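Local coordinates for 14-3-3 protein (Cryptosporidium parvum, PDB 3EFZ) that probably binds phosphoserine-containing partner proteins in cell regulation, as a member of the 14-3-3 family of all-helical adaptor proteins, at residues E122-I127 with G149-Y154; F143-K148 with Y175-Q180; Y195-L200 with E242-I247; N201-K206 with K218-A223. All coordinates share one frame; numbering follows the deposited sequence.

All four contacts join helices of the all-helical 14-3-3 fold, without a single hydrogen bond across any of them. Contacts 1, 2 and 4 are buried; contact 3 is only partly so, with the exposed I247 at its margin. Helix 138-158 serves both contact 1 and contact 2, and helix 193-207 both contact 3 and contact 4. Contacts 1 and 3 rest on branched aliphatic side chains, contact 2 brings the backbones closest through an alanine, and contact 4 is built round a phenylalanine ring with a lysine over its face. Y175 of contact 2 and, probably, N201 of contact 4 hydrogen-bond the carboxylate of D150 in contact 1, beside R153, one of the two arginines predicted to bind phosphoserine.

Contact 1: E122-I127 with G149-Y154; sequences EDVIRI and GDLMRY
V124 and I125 meet L151 in the helical bundle of the 14-3-3 fold, where helices 100-131 and 138-158 run antiparallel. The short axes lie 10.2 Å apart at 158°, a spacing wide enough to be filled by branched side chains. L151 is the bump: its CD1 methyl pushes into the hollow between V124 and I125, reaching I125 CG1 at 3.8 Å. I125 slides past the leucine in the opposite direction, bringing its own CD1 to L151 CB at 4.0 Å. On the flank, the chain of M152 bends at chi2 and chi3 and lies alongside the contact, though the exact meeting of its end with I125 is doubtful in the model. Beyond the methionine, helix 161-185 closes the side through Q170, A171 and F174, while V124 also rests on L71 of helix 63-81. E122 skirts the contact and, in one of its two conformers, its carboxylate makes a salt bridge with K155. V124 meets the leucine nearly at a right angle and turns CG1 to it with this methyl anti to the backbone N (chi1 175°), which sets V124 CG1 3.6 Å from L151 CD1.

Contact 2: F143-K148 with Y175-Q180; sequences FCIKLK and YEDALQ
Two antiparallel helices of the 14-3-3 bundle, 138-158 and 161-185, pack closely here, their short axes 8.2 Å apart at 161°. The small side chain of A178 permits this approach: its CB lies against the backbone of the facing helix, 3.8 Å from K146 N, and touches I145 CG2 at 4.0 Å. I145 lies across D177 and A178. Its CG2, anti to its backbone N because CG1 takes chi1 -65°, sits over that turn, while CD1 comes at a slant to D177 OD1, 3.7 Å away. Thus one carboxylate oxygen of the aspartate packs against the aliphatic chain, and the other has a long, weak ion pair with R181. Towards the other end, the ring of Y175 swings back to the facing helix and sets CE1 3.7 Å from K146 O, obliquely to the ring. Its hydroxyl hydrogen-bonds D150 OD1 and R153 NE, which anchors the phenol beside R153, one of two arginines predicted to bind phosphoserine. K146 keeps its aliphatic part near the ring and carries NZ away to D150 OD2. An antiparallel helix pair drawn close at one alanine thus leads into a tyrosine that hydrogen-bonds R153, consistent with the phosphopeptide groove of 14-3-3 proteins.

Contact 3: Y195-L200 with E242-I247; sequences YLATIL and EKLLKI
L244 meets L196, A197 and L200 in a nearly parallel helix pair of the 14-3-3 fold, the short axes 9.6 Å apart at 22°. Along 242-247 it is the first residue to touch, and it spreads its two methyls over successive parts of the facing helix. CD1 reaches back to the backbone, 3.6 Å from A197 N, and also lies 3.9 Å from L196 CB; CD2 reaches forward to L200 CD2 at 3.8 Å. The leucine therefore lodges in the hollow framed by those three residues. L245 follows on the flank. Although its first bond leads off the facing helix, the isobutyl end turns back, and its CG rests 4.0 Å from L196 CD1, the two chains crossing at a slant. One turn on from L244, I247 offers CG2 to L200 CD1 at 3.9 Å, nearly at a right angle to the leucine. L200 has CG anti to its backbone N (chi1 176°), which extends both methyls towards L244 and I247. With I247 exposed, this end of the apolar seam lies at the protein surface. Helix 213-228 adjoins both partners, through F219 and A223 against I199 and A227 against L245, while helix 161-185 packs on Y195, T198 and I199.

Contact 4: N201-K206 with K218-A223; sequences NYTILK and KFANRA
An aromatic and cation-pi contact joins helices 193-207 and 213-228, successive antiparallel helices in the C-terminal half of the 14-3-3 fold. Their short axes lie 9.8 Å apart at 160°, and F219 fills much of the gap with its ring. CG of F219 stands anti to the backbone N (chi1 -171°), carrying the ring across to three residues of the facing helix. K206 takes one face: its CE sits almost over the middle, 3.6 Å from the centroid of the F219 ring, a CH-pi contact. The lysine chain bends at its last torsion, which holds NZ over the same face, 4.3 Å from the F219 centroid, in a cation-pi interaction. The same CE also lies over the centre of the Y202 ring, so this methylene is shared between two aromatic faces. Those rings are inclined at 73° with centroids 5.1 Å apart, an oblique pair in which Y202 CD2 touches F219 CZ at 3.6 Å. The far end of Y202 is probably held by a hydrogen bond between its hydroxyl and E176 of helix 161-185, and its ring packs on V172 and L179 of that helix. Beside F219, A220 offers CB to the T203 side chain and also packs against L248 and V252 of helix 239-256. T203 OG1 hydrogen-bonds I199 O in the preceding turn of its own helix, and meets the phenylalanine at the ring edge, in plane, with OG1 3.3 Å from F219 CD1.

Contact 1: E122-I127 with G149-Y154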
loop_
_atom_site.group_PDB
_atom_site.type_symbol
_atom_site.label_atom_id
_atom_site.label_comp_id
_atom_site.label_asym_id
_atom_site.label_seq_id
_atom_site.Cartn_x
_atom_site.Cartn_y
_atom_site.Cartn_z
ATOM N N GLU B 122 8.348 -11.458 7.566
ATOM C CA GLU B 122 9.112 -12.691 7.528
ATOM C C GLU B 122 9.068 -13.305 6.109
ATOM O O GLU B 122 10.093 -13.808 5.631
ATOM C CB GLU B 122 8.644 -13.651 8.628
ATOM C CG GLU B 122 9.493 -14.898 8.846
ATOM C CD GLU B 122 10.976 -14.637 9.021
ATOM O OE1 GLU B 122 11.756 -15.491 8.566
ATOM O OE2 GLU B 122 11.366 -13.607 9.610
ATOM N N ASP B 123 7.917 -13.208 5.423
ATOM C CA ASP B 123 7.769 -13.638 4.032
ATOM C C ASP B 123 8.797 -12.944 3.119
ATOM O O ASP B 123 9.526 -13.610 2.386
ATOM C CB ASP B 123 6.359 -13.339 3.494
ATOM C CG ASP B 123 5.282 -14.321 3.987
ATOM O OD1 ASP B 123 5.618 -15.449 4.442
ATOM O OD2 ASP B 123 4.072 -13.951 3.885
ATOM N N VAL B 124 8.854 -11.613 3.169
ATOM C CA VAL B 124 9.802 -10.834 2.358
ATOM C C VAL B 124 11.266 -11.261 2.618
ATOM O O VAL B 124 12.012 -11.505 1.680
ATOM C CB VAL B 124 9.675 -9.323 2.621
ATOM C CG1 VAL B 124 10.751 -8.546 1.863
ATOM C CG2 VAL B 124 8.285 -8.808 2.261
ATOM N N ILE B 125 11.651 -11.318 3.889
ATOM C CA ILE B 125 12.985 -11.757 4.332
ATOM C C ILE B 125 13.401 -13.111 3.763
ATOM O O ILE B 125 14.501 -13.246 3.230
ATOM C CB ILE B 125 13.111 -11.728 5.884
ATOM C CG1 ILE B 125 13.209 -10.267 6.348
ATOM C CG2 ILE B 125 14.362 -12.520 6.362
ATOM C CD1 ILE B 125 12.852 -10.015 7.799
ATOM N N ARG B 126 12.516 -14.103 3.862
ATOM C CA ARG B 126 12.758 -15.404 3.251
ATOM C C ARG B 126 12.987 -15.308 1.740
ATOM O O ARG B 126 13.877 -15.962 1.220
ATOM C CB ARG B 126 11.631 -16.388 3.580
ATOM C CG ARG B 126 11.411 -16.624 5.102
ATOM C CD ARG B 126 10.602 -17.915 5.354
ATOM N NE ARG B 126 9.916 -17.959 6.653
ATOM C CZ ARG B 126 8.680 -17.486 6.878
ATOM N NH1 ARG B 126 8.137 -17.577 8.092
ATOM N NH2 ARG B 126 7.976 -16.918 5.898
ATOM N N ILE B 127 12.191 -14.492 1.044
ATOM C CA ILE B 127 12.361 -14.285 -0.402
ATOM C C ILE B 127 13.708 -13.618 -0.697
ATOM O O ILE B 127 14.438 -14.073 -1.584
ATOM C CB ILE B 127 11.202 -13.464 -1.054
ATOM C CG1 ILE B 127 9.884 -14.239 -0.970
ATOM C CG2 ILE B 127 11.523 -13.121 -2.535
ATOM C CD1 ILE B 127 8.684 -13.370 -1.187
ATOM N N GLY B 149 16.998 -5.040 7.475
ATOM C CA GLY B 149 17.194 -4.167 8.625
ATOM C C GLY B 149 15.962 -3.368 8.971
ATOM O O GLY B 149 15.540 -3.377 10.134
ATOM N N ASP B 150 15.371 -2.712 7.957
ATOM C CA ASP B 150 14.082 -2.020 8.082
ATOM C C ASP B 150 12.957 -2.918 8.588
ATOM O O ASP B 150 12.228 -2.533 9.500
ATOM C CB ASP B 150 13.635 -1.375 6.752
ATOM C CG ASP B 150 14.604 -0.321 6.240
ATOM O OD1 ASP B 150 15.373 0.276 7.013
ATOM O OD2 ASP B 150 14.580 -0.080 5.039
ATOM N N LEU B 151 12.794 -4.089 7.980
ATOM C CA LEU B 151 11.766 -5.054 8.395
ATOM C C LEU B 151 11.956 -5.599 9.814
ATOM O O LEU B 151 10.985 -5.809 10.523
ATOM C CB LEU B 151 11.652 -6.221 7.405
ATOM C CG LEU B 151 11.175 -5.941 5.973
ATOM C CD1 LEU B 151 11.241 -7.218 5.201
ATOM C CD2 LEU B 151 9.764 -5.339 5.907
ATOM N N MET B 152 13.195 -5.835 10.220
ATOM C CA MET B 152 13.475 -6.150 11.619
ATOM C C MET B 152 13.091 -5.015 12.595
ATOM O O MET B 152 12.566 -5.263 13.691
ATOM C CB MET B 152 14.948 -6.540 11.795
ATOM C CG MET B 152 15.256 -7.949 11.338
ATOM S SD MET B 152 14.241 -9.177 12.180
ATOM C CE MET B 152 13.882 -10.217 10.786
ATOM N N ARG B 153 13.380 -3.777 12.183
ATOM C CA ARG B 153 13.013 -2.561 12.940
ATOM C C ARG B 153 11.499 -2.478 13.101
ATOM O O ARG B 153 11.004 -2.097 14.171
ATOM C CB ARG B 153 13.574 -1.290 12.257
ATOM C CG ARG B 153 13.115 0.063 12.846
ATOM C CD ARG B 153 14.031 1.240 12.406
ATOM N NE ARG B 153 14.096 1.383 10.937
ATOM C CZ ARG B 153 13.215 2.065 10.210
ATOM N NH1 ARG B 153 12.205 2.705 10.802
ATOM N NH2 ARG B 153 13.341 2.115 8.884
ATOM N N TYR B 154 10.767 -2.852 12.047
ATOM C CA TYR B 154 9.305 -2.875 12.114
ATOM C C TYR B 154 8.788 -3.903 13.113
ATOM O O TYR B 154 7.821 -3.633 13.815
ATOM C CB TYR B 154 8.680 -3.162 10.748
ATOM C CG TYR B 154 8.927 -2.131 9.652
ATOM C CD1 TYR B 154 9.494 -0.870 9.912
ATOM C CD2 TYR B 154 8.553 -2.423 8.341
ATOM C CE1 TYR B 154 9.692 0.047 8.882
ATOM C CE2 TYR B 154 8.727 -1.516 7.312
ATOM C CZ TYR B 154 9.301 -0.299 7.577
ATOM O OH TYR B 154 9.437 0.547 6.503
#

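Contact 2: F143-K148 with Y175-Q180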
loop_
_atom_site.group_PDB
_atom_site.type_symbol
_atom_site.label_atom_id
_atom_site.label_comp_id
_atom_site.label_asym_id
_atom_site.label_seq_id
_atom_site.Cartn_x
_atom_site.Cartn_y
_atom_site.Cartn_z
ATOM N N PHE B 143 21.384 -3.181 -0.699
ATOM C CA PHE B 143 20.008 -2.715 -0.721
ATOM C C PHE B 143 19.051 -3.699 -0.018
ATOM O O PHE B 143 18.249 -3.292 0.816
ATOM C CB PHE B 143 19.565 -2.434 -2.166
ATOM C CG PHE B 143 18.119 -2.011 -2.294
ATOM C CD1 PHE B 143 17.783 -0.670 -2.404
ATOM C CD2 PHE B 143 17.095 -2.957 -2.297
ATOM C CE1 PHE B 143 16.433 -0.268 -2.535
ATOM C CE2 PHE B 143 15.756 -2.562 -2.418
ATOM C CZ PHE B 143 15.433 -1.219 -2.536
ATOM N N CYS B 144 19.124 -4.982 -0.382
ATOM C CA CYS B 144 18.302 -6.027 0.237
ATOM C C CYS B 144 18.557 -6.223 1.747
ATOM O O CYS B 144 17.629 -6.486 2.514
ATOM C CB CYS B 144 18.509 -7.353 -0.492
ATOM S SG CYS B 144 18.030 -7.338 -2.217
ATOM N N ILE B 145 19.814 -6.089 2.169
ATOM C CA ILE B 145 20.196 -6.279 3.568
ATOM C C ILE B 145 19.727 -5.088 4.438
ATOM O O ILE B 145 19.257 -5.282 5.569
ATOM C CB ILE B 145 21.718 -6.569 3.672
ATOM C CG1 ILE B 145 22.034 -7.912 2.995
ATOM C CG2 ILE B 145 22.229 -6.539 5.138
ATOM C CD1 ILE B 145 23.521 -8.120 2.661
ATOM N N LYS B 146 19.831 -3.868 3.908
ATOM C CA LYS B 146 19.238 -2.708 4.573
ATOM C C LYS B 146 17.720 -2.908 4.767
ATOM O O LYS B 146 17.174 -2.617 5.841
ATOM C CB LYS B 146 19.490 -1.408 3.792
ATOM C CG LYS B 146 18.498 -0.336 4.180
ATOM C CD LYS B 146 18.489 0.876 3.304
ATOM C CE LYS B 146 17.351 1.790 3.721
ATOM N NZ LYS B 146 16.054 1.383 3.147
ATOM N N LEU B 147 17.072 -3.405 3.711
ATOM C CA LEU B 147 15.655 -3.709 3.688
ATOM C C LEU B 147 15.258 -4.706 4.782
ATOM O O LEU B 147 14.248 -4.516 5.463
ATOM C CB LEU B 147 15.315 -4.268 2.308
ATOM C CG LEU B 147 13.881 -4.288 1.829
ATOM C CD1 LEU B 147 13.817 -4.152 0.299
ATOM C CD2 LEU B 147 13.196 -5.581 2.327
ATOM N N LYS B 148 16.054 -5.761 4.952
ATOM C CA LYS B 148 15.869 -6.688 6.077
ATOM C C LYS B 148 16.050 -5.976 7.420
ATOM O O LYS B 148 15.358 -6.296 8.385
ATOM C CB LYS B 148 16.821 -7.879 5.986
ATOM C CG LYS B 148 16.587 -8.808 4.790
ATOM C CD LYS B 148 17.243 -10.150 5.003
ATOM C CE LYS B 148 18.788 -10.077 4.936
ATOM N NZ LYS B 148 19.429 -11.365 5.335
ATOM N N TYR B 175 22.008 -3.479 9.296
ATOM C CA TYR B 175 22.446 -2.120 8.995
ATOM C C TYR B 175 23.957 -2.025 8.919
ATOM O O TYR B 175 24.483 -1.419 8.011
ATOM C CB TYR B 175 21.929 -1.120 10.045
ATOM C CG TYR B 175 20.455 -0.828 9.918
ATOM C CD1 TYR B 175 19.879 -0.653 8.665
ATOM C CD2 TYR B 175 19.630 -0.709 11.055
ATOM C CE1 TYR B 175 18.511 -0.390 8.522
ATOM C CE2 TYR B 175 18.256 -0.430 10.922
ATOM C CZ TYR B 175 17.708 -0.280 9.646
ATOM O OH TYR B 175 16.372 -0.008 9.466
ATOM N N GLU B 176 24.654 -2.627 9.874
ATOM C CA GLU B 176 26.107 -2.568 9.871
ATOM C C GLU B 176 26.707 -3.357 8.715
ATOM O O GLU B 176 27.711 -2.932 8.152
ATOM C CB GLU B 176 26.690 -2.973 11.226
ATOM C CG GLU B 176 26.511 -1.851 12.246
ATOM C CD GLU B 176 27.014 -2.193 13.624
ATOM O OE1 GLU B 176 27.476 -3.344 13.839
ATOM O OE2 GLU B 176 26.949 -1.298 14.502
ATOM N N ASP B 177 26.060 -4.468 8.345
ATOM C CA ASP B 177 26.488 -5.295 7.208
ATOM C C ASP B 177 26.311 -4.541 5.889
ATOM O O ASP B 177 27.239 -4.457 5.084
ATOM C CB ASP B 177 25.730 -6.647 7.191
ATOM C CG ASP B 177 26.213 -7.593 6.085
ATOM O OD1 ASP B 177 25.477 -8.546 5.756
ATOM O OD2 ASP B 177 27.323 -7.394 5.547
ATOM N N ALA B 178 25.132 -3.968 5.702
ATOM C CA ALA B 178 24.824 -3.132 4.533
ATOM C C ALA B 178 25.762 -1.915 4.435
ATOM O O ALA B 178 26.315 -1.645 3.376
ATOM C CB ALA B 178 23.359 -2.694 4.567
ATOM N N LEU B 179 25.948 -1.198 5.543
ATOM C CA LEU B 179 26.926 -0.092 5.602
ATOM C C LEU B 179 28.353 -0.499 5.218
ATOM O O LEU B 179 29.016 0.214 4.446
ATOM C CB LEU B 179 26.928 0.581 6.989
ATOM C CG LEU B 179 25.725 1.442 7.394
ATOM C CD1 LEU B 179 25.736 1.738 8.905
ATOM C CD2 LEU B 179 25.673 2.726 6.598
ATOM N N GLN B 180 28.825 -1.628 5.754
ATOM C CA GLN B 180 30.158 -2.140 5.421
ATOM C C GLN B 180 30.280 -2.481 3.928
ATOM O O GLN B 180 31.298 -2.173 3.297
ATOM C CB GLN B 180 30.549 -3.338 6.305
ATOM C CG GLN B 180 31.898 -4.013 5.937
ATOM C CD GLN B 180 33.022 -3.005 5.661
ATOM O OE1 GLN B 180 33.436 -2.241 6.541
ATOM N NE2 GLN B 180 33.515 -3.001 4.425
#

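Contact 3: Y195-L200 with E242-I247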
loop_
_atom_site.group_PDB
_atom_site.type_symbol
_atom_site.label_atom_id
_atom_site.label_comp_id
_atom_site.label_asym_id
_atom_site.label_seq_id
_atom_site.Cartn_x
_atom_site.Cartn_y
_atom_site.Cartn_z
ATOM N N TYR B 195 23.933 4.663 0.594
ATOM C CA TYR B 195 24.701 4.761 1.834
ATOM C C TYR B 195 24.009 5.660 2.863
ATOM O O TYR B 195 23.864 5.275 4.017
ATOM C CB TYR B 195 26.125 5.255 1.578
ATOM C CG TYR B 195 26.933 5.378 2.858
ATOM C CD1 TYR B 195 27.426 4.250 3.495
ATOM C CD2 TYR B 195 27.182 6.625 3.435
ATOM C CE1 TYR B 195 28.167 4.358 4.676
ATOM C CE2 TYR B 195 27.924 6.745 4.600
ATOM C CZ TYR B 195 28.410 5.606 5.222
ATOM O OH TYR B 195 29.155 5.710 6.381
ATOM N N LEU B 196 23.570 6.835 2.431
ATOM C CA LEU B 196 22.910 7.799 3.328
ATOM C C LEU B 196 21.533 7.340 3.790
ATOM O O LEU B 196 21.141 7.614 4.929
ATOM C CB LEU B 196 22.837 9.192 2.697
ATOM C CG LEU B 196 24.167 9.911 2.499
ATOM C CD1 LEU B 196 23.947 11.106 1.615
ATOM C CD2 LEU B 196 24.820 10.311 3.840
ATOM N N ALA B 197 20.808 6.628 2.926
ATOM C CA ALA B 197 19.510 6.063 3.307
ATOM C C ALA B 197 19.715 5.029 4.392
ATOM O O ALA B 197 18.865 4.851 5.275
ATOM C CB ALA B 197 18.789 5.439 2.102
ATOM N N THR B 198 20.846 4.336 4.319
ATOM C CA THR B 198 21.176 3.318 5.298
ATOM C C THR B 198 21.554 3.935 6.639
ATOM O O THR B 198 21.087 3.475 7.681
ATOM C CB THR B 198 22.267 2.355 4.772
ATOM O OG1 THR B 198 21.937 1.962 3.424
ATOM C CG2 THR B 198 22.346 1.105 5.656
ATOM N N ILE B 199 22.395 4.970 6.596
ATOM C CA ILE B 199 22.725 5.796 7.759
ATOM C C ILE B 199 21.461 6.301 8.460
ATOM O O ILE B 199 21.360 6.226 9.689
ATOM C CB ILE B 199 23.641 7.005 7.349
ATOM C CG1 ILE B 199 24.989 6.519 6.776
ATOM C CG2 ILE B 199 23.819 8.026 8.518
ATOM C CD1 ILE B 199 26.025 6.052 7.826
ATOM N N LEU B 200 20.513 6.812 7.671
ATOM C CA LEU B 200 19.286 7.416 8.188
ATOM C C LEU B 200 18.405 6.423 8.930
ATOM O O LEU B 200 17.915 6.736 10.014
ATOM C CB LEU B 200 18.469 8.103 7.076
ATOM C CG LEU B 200 17.097 8.695 7.487
ATOM C CD1 LEU B 200 17.230 9.889 8.440
ATOM C CD2 LEU B 200 16.229 9.075 6.278
ATOM N N GLU B 242 21.194 15.056 -1.574
ATOM C CA GLU B 242 20.836 16.343 -0.983
ATOM C C GLU B 242 19.536 16.277 -0.173
ATOM O O GLU B 242 19.437 16.894 0.883
ATOM C CB GLU B 242 20.811 17.458 -2.038
ATOM C CG GLU B 242 22.193 17.782 -2.660
ATOM C CD GLU B 242 23.228 18.407 -1.679
ATOM O OE1 GLU B 242 24.405 18.560 -2.089
ATOM O OE2 GLU B 242 22.881 18.746 -0.516
ATOM N N LYS B 243 18.559 15.506 -0.639
ATOM C CA LYS B 243 17.345 15.239 0.153
ATOM C C LYS B 243 17.634 14.532 1.483
ATOM O O LYS B 243 17.060 14.888 2.517
ATOM C CB LYS B 243 16.339 14.417 -0.650
ATOM C CG LYS B 243 15.504 15.204 -1.645
ATOM C CD LYS B 243 14.627 14.246 -2.418
ATOM C CE LYS B 243 13.319 14.886 -2.843
ATOM N NZ LYS B 243 13.331 15.346 -4.261
ATOM N N LEU B 244 18.515 13.534 1.460
ATOM C CA LEU B 244 18.831 12.757 2.659
ATOM C C LEU B 244 19.711 13.526 3.626
ATOM O O LEU B 244 19.557 13.402 4.840
ATOM C CB LEU B 244 19.485 11.422 2.306
ATOM C CG LEU B 244 18.578 10.328 1.712
ATOM C CD1 LEU B 244 19.412 9.333 0.931
ATOM C CD2 LEU B 244 17.716 9.625 2.778
ATOM N N LEU B 245 20.631 14.324 3.090
ATOM C CA LEU B 245 21.466 15.182 3.932
ATOM C C LEU B 245 20.628 16.241 4.621
ATOM O O LEU B 245 20.892 16.586 5.779
ATOM C CB LEU B 245 22.593 15.836 3.128
ATOM C CG LEU B 245 23.772 14.932 2.739
ATOM C CD1 LEU B 245 24.780 15.703 1.870
ATOM C CD2 LEU B 245 24.445 14.332 3.980
ATOM N N LYS B 246 19.618 16.752 3.917
ATOM C CA LYS B 246 18.692 17.713 4.504
ATOM C C LYS B 246 17.941 17.093 5.677
ATOM O O LYS B 246 17.885 17.689 6.753
ATOM C CB LYS B 246 17.707 18.252 3.461
ATOM C CG LYS B 246 16.843 19.403 3.973
ATOM C CD LYS B 246 15.777 19.821 2.972
ATOM C CE LYS B 246 15.121 21.136 3.385
ATOM N NZ LYS B 246 14.440 21.076 4.711
ATOM N N ILE B 247 17.370 15.906 5.463
ATOM C CA ILE B 247 16.633 15.184 6.503
ATOM C C ILE B 247 17.510 14.916 7.729
ATOM O O ILE B 247 17.062 15.091 8.865
ATOM C CB ILE B 247 16.023 13.852 5.977
ATOM C CG1 ILE B 247 14.983 14.129 4.888
ATOM C CG2 ILE B 247 15.396 13.048 7.127
ATOM C CD1 ILE B 247 14.646 12.926 4.018
#

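Contact 4: N201-K206 with K218-A223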
loop_
_atom_site.group_PDB
_atom_site.type_symbol
_atom_site.label_atom_id
_atom_site.label_comp_id
_atom_site.label_asym_id
_atom_site.label_seq_id
_atom_site.Cartn_x
_atom_site.Cartn_y
_atom_site.Cartn_z
ATOM N N ASN B 201 18.195 5.241 8.347
ATOM C CA ASN B 201 17.400 4.209 8.998
ATOM C C ASN B 201 18.056 3.643 10.269
ATOM O O ASN B 201 17.365 3.378 11.266
ATOM C CB ASN B 201 17.015 3.130 7.989
ATOM C CG ASN B 201 15.933 3.610 7.020
ATOM O OD1 ASN B 201 15.695 4.806 6.880
ATOM N ND2 ASN B 201 15.297 2.683 6.340
ATOM N N TYR B 202 19.379 3.504 10.233
ATOM C CA TYR B 202 20.160 3.099 11.410
ATOM C C TYR B 202 20.083 4.172 12.482
ATOM O O TYR B 202 19.932 3.849 13.652
ATOM C CB TYR B 202 21.620 2.817 11.027
ATOM C CG TYR B 202 22.470 2.068 12.059
ATOM C CD1 TYR B 202 21.898 1.441 13.171
ATOM C CD2 TYR B 202 23.842 1.962 11.887
ATOM C CE1 TYR B 202 22.676 0.754 14.095
ATOM C CE2 TYR B 202 24.634 1.275 12.807
ATOM C CZ TYR B 202 24.039 0.672 13.908
ATOM O OH TYR B 202 24.825 -0.013 14.815
ATOM N N THR B 203 20.192 5.441 12.073
ATOM C CA THR B 203 19.994 6.583 12.968
ATOM C C THR B 203 18.611 6.537 13.625
ATOM O O THR B 203 18.507 6.777 14.822
ATOM C CB THR B 203 20.190 7.936 12.240
ATOM O OG1 THR B 203 21.549 8.046 11.793
ATOM C CG2 THR B 203 19.877 9.104 13.155
ATOM N N ILE B 204 17.576 6.196 12.852
ATOM C CA ILE B 204 16.210 6.038 13.377
ATOM C C ILE B 204 16.121 4.918 14.434
ATOM O O ILE B 204 15.486 5.102 15.502
ATOM C CB ILE B 204 15.176 5.826 12.241
ATOM C CG1 ILE B 204 15.083 7.071 11.352
ATOM C CG2 ILE B 204 13.799 5.477 12.812
ATOM C CD1 ILE B 204 14.335 6.836 10.035
ATOM N N LEU B 205 16.781 3.789 14.156
ATOM C CA LEU B 205 16.850 2.672 15.098
ATOM C C LEU B 205 17.501 3.087 16.409
ATOM O O LEU B 205 16.992 2.741 17.484
ATOM C CB LEU B 205 17.621 1.488 14.499
ATOM C CG LEU B 205 17.735 0.179 15.291
ATOM C CD1 LEU B 205 16.388 -0.578 15.333
ATOM C CD2 LEU B 205 18.828 -0.702 14.671
ATOM N N LYS B 206 18.609 3.825 16.307
ATOM C CA LYS B 206 19.344 4.326 17.466
ATOM C C LYS B 206 18.523 5.314 18.285
ATOM O O LYS B 206 18.486 5.230 19.519
ATOM C CB LYS B 206 20.651 5.015 17.037
ATOM C CG LYS B 206 21.731 4.098 16.478
ATOM C CD LYS B 206 22.855 4.942 15.885
ATOM C CE LYS B 206 23.877 4.078 15.166
ATOM N NZ LYS B 206 24.872 3.444 16.065
ATOM N N LYS B 218 24.929 12.209 17.088
ATOM C CA LYS B 218 26.367 12.147 16.802
ATOM C C LYS B 218 26.650 11.290 15.561
ATOM O O LYS B 218 27.486 11.645 14.722
ATOM C CB LYS B 218 27.131 11.590 18.003
ATOM C CG LYS B 218 27.365 12.593 19.106
ATOM C CD LYS B 218 28.050 11.941 20.292
ATOM C CE LYS B 218 28.157 12.913 21.463
ATOM N NZ LYS B 218 28.501 12.197 22.722
ATOM N N PHE B 219 25.945 10.166 15.454
ATOM C CA PHE B 219 26.077 9.253 14.317
ATOM C C PHE B 219 25.701 9.970 13.017
ATOM O O PHE B 219 26.429 9.887 12.020
ATOM C CB PHE B 219 25.223 7.988 14.541
ATOM C CG PHE B 219 25.451 6.901 13.520
ATOM C CD1 PHE B 219 24.512 6.672 12.511
ATOM C CD2 PHE B 219 26.604 6.111 13.557
ATOM C CE1 PHE B 219 24.706 5.658 11.543
ATOM C CE2 PHE B 219 26.819 5.097 12.592
ATOM C CZ PHE B 219 25.861 4.874 11.581
ATOM N N ALA B 220 24.577 10.685 13.058
ATOM C CA ALA B 220 24.090 11.488 11.935
ATOM C C ALA B 220 25.021 12.650 11.591
ATOM O O ALA B 220 25.314 12.861 10.416
ATOM C CB ALA B 220 22.675 12.001 12.208
ATOM N N ASN B 221 25.470 13.393 12.611
ATOM C CA ASN B 221 26.450 14.465 12.456
ATOM C C ASN B 221 27.711 13.976 11.752
ATOM O O ASN B 221 28.165 14.586 10.787
ATOM C CB ASN B 221 26.838 15.057 13.824
ATOM C CG ASN B 221 26.031 16.301 14.194
ATOM O OD1 ASN B 221 25.324 16.873 13.361
ATOM N ND2 ASN B 221 26.149 16.731 15.455
ATOM N N ARG B 222 28.271 12.884 12.260
ATOM C CA ARG B 222 29.451 12.239 11.684
ATOM C C ARG B 222 29.356 12.007 10.179
ATOM O O ARG B 222 30.305 12.282 9.443
ATOM C CB ARG B 222 29.647 10.879 12.337
ATOM C CG ARG B 222 30.775 10.805 13.269
ATOM C CD ARG B 222 31.303 9.411 13.209
ATOM N NE ARG B 222 30.571 8.478 14.051
ATOM C CZ ARG B 222 30.398 7.196 13.754
ATOM N NH1 ARG B 222 30.868 6.692 12.612
ATOM N NH2 ARG B 222 29.732 6.420 14.591
ATOM N N ALA B 223 28.211 11.467 9.753
ATOM C CA ALA B 223 27.934 11.145 8.355
ATOM C C ALA B 223 27.664 12.380 7.499
ATOM O O ALA B 223 27.913 12.370 6.290
ATOM C CB ALA B 223 26.761 10.173 8.263
#